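Local coordinates for MstE (PDB 6SBF), which probably builds complex isoprenoid scaffolds of the merosterolic type as a monodomain class II terpene cyclase, closing rings after protonation of a polyprenyl chain, at residues 42-50 with 58-69; 109-117 with 179-187. The protein carries 1 engineered substitution. All coordinates share one frame; numbering follows the deposited sequence.

Read from the N terminus, the chain closes two contacts in series, with neither nesting nor crossing. Interaction 1 comes first: residues 42-50 meet helix 59-69 across a short loop that includes strand 55-57, the antiparallel partner of strand 47-50, so hairpin and helix are tied together early. Interaction 2 then closes a much wider loop, joining helix 109-121 to helix 177-183 across some sixty residues that include helices 128-138 and 152-158. The two contacts share a border although their centres lie about 15 Å apart. Trp60, Ala63 and Thr67 of helix 59-69 pack on helix 109-121, setting the hairpin, helix 59-69, helix 109-121 and helix 177-183 in succession.

Interaction 1. Residues 42-50 with 58-69; sequences EGWWQDFNF and DEWVTAYVGTML
Trp45 packs on the helix that starts after Asp58, and its side chain passes Val61 and Thr62 at CB, Val65 along the ring and Leu69 at the far end. Its CB sits 4.0 Å from Val61 CG1 and is also close to the Thr62 hydroxyl. With CG anti to the carbonyl carbon (chi1 -73°), the indole runs obliquely along the helix towards Leu69. Val65 CG1 stands over one face, 3.6 Å from the centroid of the Trp45 six-membered ring and nearly on its normal, a CH-pi contact. Farther out, Trp45 CZ3 approaches Gly66 N, while Leu69 CD1 lies 3.9 Å from Trp45 CZ2 and touches CH2 as well. The indole NE1 donates to Leu35 O.

At the backbone of the same tryptophan, Thr62 OG1 gives a hydrogen bond to Trp45 O (2.9 Å), in the carbonyl plane on a lone pair. Thr62 OG1 also lies at the edge of the Trp44 ring, 3.3 Å from Trp44 CE3, wedging the threonine between the two tryptophans. Nearer the helix start, the Phe48 ring and the six-membered ring of Trp60 are tilted by 23° and slid apart, with Phe48 CD2 3.5 Å from Trp60 CZ3. Interlocking aromatic and aliphatic groups thus bind the 42-50 segment to the helix, while the threonine hydroxyl satisfies the buried Trp45 carbonyl.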
loop_
_atom_site.group_PDB
_atom_site.type_symbol
_atom_site.label_atom_id
_atom_site.label_comp_id
_atom_site.label_asym_id
_atom_site.label_seq_id
_atom_site.Cartn_x
_atom_site.Cartn_y
_atom_site.Cartn_z
ATOM N N GLU A 42 20.992 3.745 -10.062
ATOM C CA GLU A 42 20.385 2.962 -11.176
ATOM C C GLU A 42 18.975 3.502 -11.434
ATOM O O GLU A 42 18.461 3.272 -12.516
ATOM C CB GLU A 42 20.289 1.453 -10.892
ATOM C CG GLU A 42 21.534 0.640 -11.241
ATOM C CD GLU A 42 21.788 0.296 -12.703
ATOM O OE1 GLU A 42 20.810 0.080 -13.471
ATOM O OE2 GLU A 42 22.980 0.213 -13.075
ATOM N N GLY A 43 18.335 4.132 -10.436
ATOM C CA GLY A 43 17.007 4.695 -10.626
ATOM C C GLY A 43 15.931 4.080 -9.728
ATOM O O GLY A 43 14.783 4.467 -9.877
ATOM N N TRP A 44 16.275 3.147 -8.859
ATOM C CA TRP A 44 15.259 2.549 -7.957
ATOM C C TRP A 44 14.783 3.552 -6.912
ATOM O O TRP A 44 15.584 4.315 -6.379
ATOM C CB TRP A 44 15.881 1.353 -7.227
ATOM C CG TRP A 44 16.247 0.184 -8.078
ATOM C CD1 TRP A 44 17.492 -0.139 -8.534
ATOM C CD2 TRP A 44 15.388 -0.859 -8.545
ATOM N NE1 TRP A 44 17.458 -1.302 -9.259
ATOM C CE2 TRP A 44 16.167 -1.767 -9.279
ATOM C CE3 TRP A 44 14.013 -1.067 -8.474
ATOM C CZ2 TRP A 44 15.627 -2.894 -9.879
ATOM C CZ3 TRP A 44 13.473 -2.185 -9.061
ATOM C CH2 TRP A 44 14.272 -3.093 -9.756
ATOM N N TRP A 45 13.522 3.411 -6.497
ATOM C CA TRP A 45 13.085 3.871 -5.177
ATOM C C TRP A 45 13.337 2.783 -4.124
ATOM O O TRP A 45 13.019 1.627 -4.368
ATOM C CB TRP A 45 11.590 4.183 -5.232
ATOM C CG TRP A 45 11.261 5.437 -5.983
ATOM C CD1 TRP A 45 11.567 6.705 -5.628
ATOM C CD2 TRP A 45 10.500 5.549 -7.201
ATOM N NE1 TRP A 45 11.116 7.608 -6.567
ATOM C CE2 TRP A 45 10.447 6.912 -7.523
ATOM C CE3 TRP A 45 9.853 4.633 -8.046
ATOM C CZ2 TRP A 45 9.813 7.360 -8.693
ATOM C CZ3 TRP A 45 9.224 5.065 -9.214
ATOM C CH2 TRP A 45 9.180 6.431 -9.498
ATOM N N GLN A 46 13.989 3.201 -3.049
ATOM C CA GLN A 46 14.349 2.296 -1.961
ATOM C C GLN A 46 13.691 2.768 -0.669
ATOM O O GLN A 46 13.658 3.947 -0.380
ATOM C CB GLN A 46 15.851 2.339 -1.696
ATOM C CG GLN A 46 16.694 1.742 -2.786
ATOM C CD GLN A 46 18.159 1.809 -2.405
ATOM O OE1 GLN A 46 18.742 2.866 -2.448
ATOM N NE2 GLN A 46 18.707 0.709 -1.978
ATOM N N ASP A 47 13.251 1.796 0.143
ATOM C CA ASP A 47 12.750 2.153 1.491
ATOM C C ASP A 47 12.673 0.882 2.300
ATOM O O ASP A 47 12.648 -0.195 1.767
ATOM C CB ASP A 47 11.430 2.915 1.474
ATOM C CG ASP A 47 11.411 4.156 2.347
ATOM O OD1 ASP A 47 12.155 4.136 3.400
ATOM O OD2 ASP A 47 10.647 5.103 2.063
ATOM N N PHE A 48 12.549 1.089 3.630
ATOM C CA PHE A 48 12.532 0.049 4.665
ATOM C C PHE A 48 13.910 -0.565 4.811
ATOM O O PHE A 48 14.711 -0.573 3.875
ATOM C CB PHE A 48 11.448 -1.004 4.453
ATOM C CG PHE A 48 10.039 -0.443 4.420
ATOM C CD1 PHE A 48 9.337 -0.244 5.601
ATOM C CD2 PHE A 48 9.433 -0.103 3.211
ATOM C CE1 PHE A 48 8.061 0.305 5.560
ATOM C CE2 PHE A 48 8.159 0.441 3.215
ATOM C CZ PHE A 48 7.465 0.622 4.383
ATOM N N ASN A 49 14.177 -1.102 6.002
ATOM C CA ASN A 49 15.504 -1.696 6.248
ATOM C C ASN A 49 15.392 -2.767 7.316
ATOM O O ASN A 49 14.797 -2.488 8.410
ATOM C CB ASN A 49 16.510 -0.627 6.673
ATOM C CG ASN A 49 17.948 -1.083 6.663
ATOM O OD1 ASN A 49 18.290 -2.153 6.186
ATOM N ND2 ASN A 49 18.769 -0.276 7.277
ATOM N N PHE A 50 15.963 -3.920 7.011
ATOM C CA PHE A 50 16.187 -4.992 8.005
ATOM C C PHE A 50 17.690 -5.060 8.209
ATOM O O PHE A 50 18.379 -5.844 7.547
ATOM C CB PHE A 50 15.648 -6.309 7.488
ATOM C CG PHE A 50 14.159 -6.353 7.359
ATOM C CD1 PHE A 50 13.365 -6.740 8.405
ATOM C CD2 PHE A 50 13.547 -5.980 6.173
ATOM C CE1 PHE A 50 11.979 -6.766 8.268
ATOM C CE2 PHE A 50 12.172 -6.052 6.000
ATOM C CZ PHE A 50 11.412 -6.432 7.071
ATOM N N ASP A 58 13.630 -2.587 -2.551
ATOM C CA ASP A 58 13.733 -1.843 -3.832
ATOM C C ASP A 58 12.661 -2.297 -4.834
ATOM O O ASP A 58 11.840 -1.445 -5.188
ATOM C CB ASP A 58 15.166 -1.859 -4.395
ATOM C CG ASP A 58 15.886 -3.162 -4.619
ATOM O OD1 ASP A 58 15.275 -4.226 -4.741
ATOM O OD2 ASP A 58 17.155 -3.120 -4.724
ATOM N N GLU A 59 12.603 -3.571 -5.209
ATOM C CA GLU A 59 11.596 -4.002 -6.213
ATOM C C GLU A 59 10.213 -3.625 -5.712
ATOM O O GLU A 59 9.410 -3.063 -6.437
ATOM C CB GLU A 59 11.664 -5.502 -6.462
ATOM C CG GLU A 59 12.963 -5.974 -7.066
ATOM C CD GLU A 59 13.146 -7.467 -7.160
ATOM O OE1 GLU A 59 12.156 -8.210 -7.317
ATOM O OE2 GLU A 59 14.346 -7.923 -7.086
ATOM N N TRP A 60 9.882 -4.009 -4.456
ATOM C CA TRP A 60 8.553 -3.741 -3.900
ATOM C C TRP A 60 8.296 -2.234 -3.821
ATOM O O TRP A 60 7.234 -1.732 -4.233
ATOM C CB TRP A 60 8.467 -4.415 -2.539
ATOM C CG TRP A 60 7.313 -3.933 -1.720
ATOM C CD1 TRP A 60 6.011 -3.828 -2.073
ATOM C CD2 TRP A 60 7.366 -3.515 -0.360
ATOM N NE1 TRP A 60 5.252 -3.407 -1.020
ATOM C CE2 TRP A 60 6.071 -3.182 0.041
ATOM C CE3 TRP A 60 8.422 -3.412 0.539
ATOM C CZ2 TRP A 60 5.768 -2.801 1.348
ATOM C CZ3 TRP A 60 8.107 -3.039 1.824
ATOM C CH2 TRP A 60 6.819 -2.703 2.220
ATOM N N VAL A 61 9.215 -1.484 -3.253
ATOM C CA VAL A 61 9.051 -0.043 -3.024
ATOM C C VAL A 61 8.885 0.641 -4.378
ATOM O O VAL A 61 8.002 1.523 -4.519
ATOM C CB VAL A 61 10.221 0.533 -2.232
ATOM C CG1 VAL A 61 10.120 2.029 -2.142
ATOM C CG2 VAL A 61 10.237 -0.068 -0.847
ATOM N N THR A 62 9.642 0.240 -5.379
ATOM C CA THR A 62 9.567 0.857 -6.737
ATOM C C THR A 62 8.234 0.517 -7.404
ATOM O O THR A 62 7.643 1.413 -8.020
ATOM C CB THR A 62 10.807 0.426 -7.511
ATOM O OG1 THR A 62 11.948 1.071 -6.952
ATOM C CG2 THR A 62 10.734 0.795 -8.974
ATOM N N ALA A 63 7.792 -0.711 -7.293
ATOM C CA ALA A 63 6.485 -1.117 -7.874
ATOM C C ALA A 63 5.382 -0.271 -7.227
ATOM O O ALA A 63 4.438 0.203 -7.910
ATOM C CB ALA A 63 6.267 -2.604 -7.706
ATOM N N TYR A 64 5.423 -0.146 -5.881
ATOM C CA TYR A 64 4.405 0.604 -5.134
ATOM C C TYR A 64 4.432 2.082 -5.529
ATOM O O TYR A 64 3.404 2.683 -5.832
ATOM C CB TYR A 64 4.593 0.374 -3.650
ATOM C CG TYR A 64 3.624 1.124 -2.772
ATOM C CD1 TYR A 64 3.871 2.385 -2.288
ATOM C CD2 TYR A 64 2.433 0.519 -2.412
ATOM C CE1 TYR A 64 3.024 3.037 -1.402
ATOM C CE2 TYR A 64 1.569 1.175 -1.538
ATOM C CZ TYR A 64 1.854 2.413 -1.011
ATOM O OH TYR A 64 1.007 3.053 -0.134
ATOM N N VAL A 65 5.597 2.690 -5.439
ATOM C CA VAL A 65 5.730 4.140 -5.721
ATOM C C VAL A 65 5.322 4.397 -7.184
ATOM O O VAL A 65 4.647 5.398 -7.421
ATOM C CB VAL A 65 7.126 4.649 -5.383
ATOM C CG1 VAL A 65 7.315 6.072 -5.853
ATOM C CG2 VAL A 65 7.397 4.561 -3.894
ATOM N N GLY A 66 5.786 3.561 -8.087
ATOM C CA GLY A 66 5.409 3.768 -9.494
ATOM C C GLY A 66 3.915 3.694 -9.656
ATOM O O GLY A 66 3.331 4.551 -10.352
ATOM N N THR A 67 3.253 2.733 -9.007
ATOM C CA THR A 67 1.787 2.634 -9.100
ATOM C C THR A 67 1.168 3.908 -8.510
ATOM O O THR A 67 0.184 4.459 -9.077
ATOM C CB THR A 67 1.307 1.347 -8.410
ATOM O OG1 THR A 67 1.845 0.198 -9.058
ATOM C CG2 THR A 67 -0.216 1.254 -8.422
ATOM N N MET A 68 1.667 4.370 -7.363
ATOM C CA MET A 68 1.108 5.593 -6.737
ATOM C C MET A 68 1.183 6.757 -7.712
ATOM O O MET A 68 0.278 7.585 -7.777
ATOM C CB MET A 68 1.831 5.929 -5.439
ATOM C CG MET A 68 1.619 5.005 -4.283
ATOM S SD MET A 68 -0.078 4.954 -3.708
ATOM C CE MET A 68 -0.522 3.278 -4.080
ATOM N N LEU A 69 2.301 6.875 -8.426
ATOM C CA LEU A 69 2.526 8.049 -9.321
ATOM C C LEU A 69 1.840 7.890 -10.674
ATOM O O LEU A 69 1.853 8.861 -11.454
ATOM C CB LEU A 69 4.036 8.253 -9.482
ATOM C CG LEU A 69 4.769 8.727 -8.230
ATOM C CD1 LEU A 69 6.248 8.835 -8.506
ATOM C CD2 LEU A 69 4.292 10.070 -7.784
HETATM O O HOH W 1 17.859 -2.193 -1.952
#

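Interaction 2. Residues 109-117 with 179-187; sequences ADTTGWALQ and VSAAVAALP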
loop_
_atom_site.group_PDB
_atom_site.type_symbol
_atom_site.label_atom_id
_atom_site.label_comp_id
_atom_site.label_asym_id
_atom_site.label_seq_id
_atom_site.Cartn_x
_atom_site.Cartn_y
_atom_site.Cartn_z
ATOM N N ALA A 109 3.818 -12.522 -3.372
ATOM C CA ALA A 109 2.595 -12.150 -4.094
ATOM C C ALA A 109 2.353 -10.655 -4.017
ATOM O O ALA A 109 1.748 -10.112 -4.948
ATOM C CB ALA A 109 1.397 -12.893 -3.570
ATOM N N ASP A 110 2.678 -10.012 -2.914
ATOM C CA ASP A 110 2.338 -8.579 -2.768
ATOM C C ASP A 110 3.185 -7.771 -3.731
ATOM O O ASP A 110 2.664 -6.936 -4.486
ATOM C CB ASP A 110 2.492 -8.119 -1.327
ATOM C CG ASP A 110 1.912 -6.725 -1.121
ATOM O OD1 ASP A 110 0.767 -6.505 -1.514
ATOM O OD2 ASP A 110 2.585 -5.899 -0.553
ATOM N N THR A 111 4.476 -7.936 -3.665
ATOM C CA THR A 111 5.383 -7.226 -4.546
ATOM C C THR A 111 4.960 -7.500 -5.992
ATOM O O THR A 111 4.938 -6.547 -6.810
ATOM C CB THR A 111 6.838 -7.682 -4.366
ATOM O OG1 THR A 111 7.202 -7.462 -2.993
ATOM C CG2 THR A 111 7.736 -6.921 -5.296
ATOM N N THR A 112 4.702 -8.734 -6.287
ATOM C CA THR A 112 4.337 -9.110 -7.704
ATOM C C THR A 112 3.071 -8.397 -8.135
ATOM O O THR A 112 2.999 -7.892 -9.264
ATOM C CB THR A 112 4.298 -10.644 -7.844
ATOM O OG1 THR A 112 5.586 -11.186 -7.529
ATOM C CG2 THR A 112 3.918 -11.070 -9.210
ATOM N N GLY A 113 2.067 -8.321 -7.276
ATOM C CA GLY A 113 0.853 -7.582 -7.614
ATOM C C GLY A 113 1.094 -6.129 -7.880
ATOM O O GLY A 113 0.603 -5.600 -8.901
ATOM N N TRP A 114 1.871 -5.449 -7.055
ATOM C CA TRP A 114 2.174 -4.032 -7.304
ATOM C C TRP A 114 2.946 -3.871 -8.614
ATOM O O TRP A 114 2.709 -2.878 -9.330
ATOM C CB TRP A 114 2.940 -3.394 -6.144
ATOM C CG TRP A 114 2.070 -3.194 -4.942
ATOM C CD1 TRP A 114 2.049 -3.933 -3.790
ATOM C CD2 TRP A 114 1.051 -2.178 -4.769
ATOM N NE1 TRP A 114 1.065 -3.491 -2.939
ATOM C CE2 TRP A 114 0.459 -2.384 -3.498
ATOM C CE3 TRP A 114 0.636 -1.082 -5.549
ATOM C CZ2 TRP A 114 -0.580 -1.596 -3.048
ATOM C CZ3 TRP A 114 -0.387 -0.290 -5.077
ATOM C CH2 TRP A 114 -0.996 -0.547 -3.829
ATOM N N ALA A 115 3.873 -4.738 -8.894
ATOM C CA ALA A 115 4.653 -4.669 -10.151
ATOM C C ALA A 115 3.703 -4.813 -11.333
ATOM O O ALA A 115 3.918 -4.140 -12.357
ATOM C CB ALA A 115 5.729 -5.738 -10.186
ATOM N N LEU A 116 2.693 -5.658 -11.228
ATOM C CA LEU A 116 1.668 -5.816 -12.273
ATOM C C LEU A 116 0.797 -4.578 -12.402
ATOM O O LEU A 116 0.370 -4.275 -13.557
ATOM C CB LEU A 116 0.931 -7.133 -12.092
ATOM C CG LEU A 116 1.744 -8.388 -12.347
ATOM C CD1 LEU A 116 0.989 -9.616 -11.845
ATOM C CD2 LEU A 116 2.038 -8.540 -13.849
ATOM N N GLN A 117 0.478 -3.878 -11.330
ATOM C CA GLN A 117 -0.257 -2.610 -11.424
ATOM C C GLN A 117 0.607 -1.625 -12.209
ATOM O O GLN A 117 0.109 -0.852 -13.038
ATOM C CB GLN A 117 -0.635 -2.091 -10.040
ATOM C CG GLN A 117 -1.681 -2.932 -9.320
ATOM C CD GLN A 117 -2.211 -2.202 -8.107
ATOM O OE1 GLN A 117 -2.841 -1.154 -8.232
ATOM N NE2 GLN A 117 -1.971 -2.753 -6.908
ATOM N N VAL A 179 -2.786 -8.263 1.261
ATOM C CA VAL A 179 -2.241 -8.709 -0.028
ATOM C C VAL A 179 -3.390 -9.064 -0.948
ATOM O O VAL A 179 -3.362 -8.691 -2.153
ATOM C CB VAL A 179 -1.284 -9.874 0.154
ATOM C CG1 VAL A 179 -0.711 -10.320 -1.200
ATOM C CG2 VAL A 179 -0.187 -9.484 1.114
ATOM N N SER A 180 -4.433 -9.716 -0.479
ATOM C CA SER A 180 -5.600 -10.062 -1.295
ATOM C C SER A 180 -6.262 -8.783 -1.826
ATOM O O SER A 180 -6.635 -8.721 -3.019
ATOM C CB SER A 180 -6.576 -10.890 -0.468
ATOM O OG SER A 180 -6.021 -12.130 -0.077
ATOM N N ALA A 181 -6.401 -7.753 -1.016
ATOM C CA ALA A 181 -7.020 -6.494 -1.408
ATOM C C ALA A 181 -6.200 -5.872 -2.545
ATOM O O ALA A 181 -6.759 -5.356 -3.535
ATOM C CB ALA A 181 -7.151 -5.559 -0.227
ATOM N N ALA A 182 -4.899 -5.830 -2.392
ATOM C CA ALA A 182 -4.023 -5.216 -3.392
ATOM C C ALA A 182 -4.054 -6.044 -4.691
ATOM O O ALA A 182 -4.128 -5.451 -5.783
ATOM C CB ALA A 182 -2.620 -5.088 -2.853
ATOM N N VAL A 183 -3.983 -7.350 -4.634
ATOM C CA VAL A 183 -3.995 -8.214 -5.832
ATOM C C VAL A 183 -5.344 -8.058 -6.521
ATOM O O VAL A 183 -5.397 -8.120 -7.764
ATOM C CB VAL A 183 -3.607 -9.660 -5.497
ATOM C CG1 VAL A 183 -3.817 -10.606 -6.656
ATOM C CG2 VAL A 183 -2.147 -9.734 -5.070
ATOM N N ALA A 184 -6.399 -7.843 -5.784
ATOM C CA ALA A 184 -7.746 -7.643 -6.387
ATOM C C ALA A 184 -7.821 -6.324 -7.166
ATOM O O ALA A 184 -8.839 -6.146 -7.852
ATOM C CB ALA A 184 -8.793 -7.691 -5.311
ATOM N N ALA A 185 -6.842 -5.442 -7.083
ATOM C CA ALA A 185 -6.735 -4.265 -7.996
ATOM C C ALA A 185 -6.503 -4.737 -9.447
ATOM O O ALA A 185 -6.769 -3.965 -10.356
ATOM C CB ALA A 185 -5.645 -3.296 -7.575
ATOM N N LEU A 186 -6.029 -5.960 -9.646
ATOM C CA LEU A 186 -5.776 -6.533 -10.971
ATOM C C LEU A 186 -7.081 -7.120 -11.460
ATOM O O LEU A 186 -7.657 -8.001 -10.829
ATOM C CB LEU A 186 -4.710 -7.625 -10.882
ATOM C CG LEU A 186 -3.362 -7.154 -10.355
ATOM C CD1 LEU A 186 -2.424 -8.350 -10.243
ATOM C CD2 LEU A 186 -2.712 -6.063 -11.218
ATOM N N PRO A 187 -7.589 -6.706 -12.639
ATOM C CA PRO A 187 -8.898 -7.194 -13.080
ATOM C C PRO A 187 -8.907 -8.709 -13.280
ATOM O O PRO A 187 -9.919 -9.330 -13.163
ATOM C CB PRO A 187 -9.086 -6.545 -14.463
ATOM C CG PRO A 187 -8.124 -5.416 -14.513
ATOM C CD PRO A 187 -7.068 -5.616 -13.480
#
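Asp108 and the first residues of helix 109-121, where Ala109 and Asp110 touch Val179, read as the DxDTT form of the class II cyclase acid motif, Asp108, Asp110, Thr111 and Thr112 filling its defined positions. Val179 leans on the central aspartate with both methyls: CG1 lies 3.8 Å from Asp110 N, and CG2 3.9 Å from Asp110 CB. Asp110 has CG anti to its own N (chi1 -170°), which carries OD1 towards Ala182 CB and lets it take a weak hydrogen bond from Trp114 NE1. Ala182 CB also reaches the indole, 4.0 Å from Trp114 CZ2, so one methyl serves both groups.

The two short helical segments run nearly parallel, 20° apart, with axes 9.2 Å from each other. Gly113 makes this possible beside Val183, since a methyl there would crowd Val183 CG2. Beyond it Leu186 inserts its branch, Leu186 CD2 lying 3.9 Å from Leu116 CB and 3.8 Å from Gln117 CG. Gln117 then extends past Leu186, its amide lying against Ala185 CB, 3.6 Å from Gln117 CD, and setting NE2 3.3 Å above the Trp114 ring plane, offset toward the rim. An alanine in place of Gln117 would take away CG and the amide, which is likely to open a gap beside Ala185 and Leu186 and remove the amide from that face of Trp114.

No hydrogen bond crosses the interface; small residues, branched methyls and the Gln117 side chain do the joining. Helix 59-69 packs against helix 109-121, and helix 215-229 meets Trp114 and Ala181. Close, near-parallel helices of this kind suit one layer of an alpha6-alpha6 barrel, here carrying the DxDTT-like acid motif that in class II cyclases supplies the initiating proton, and probably does so here.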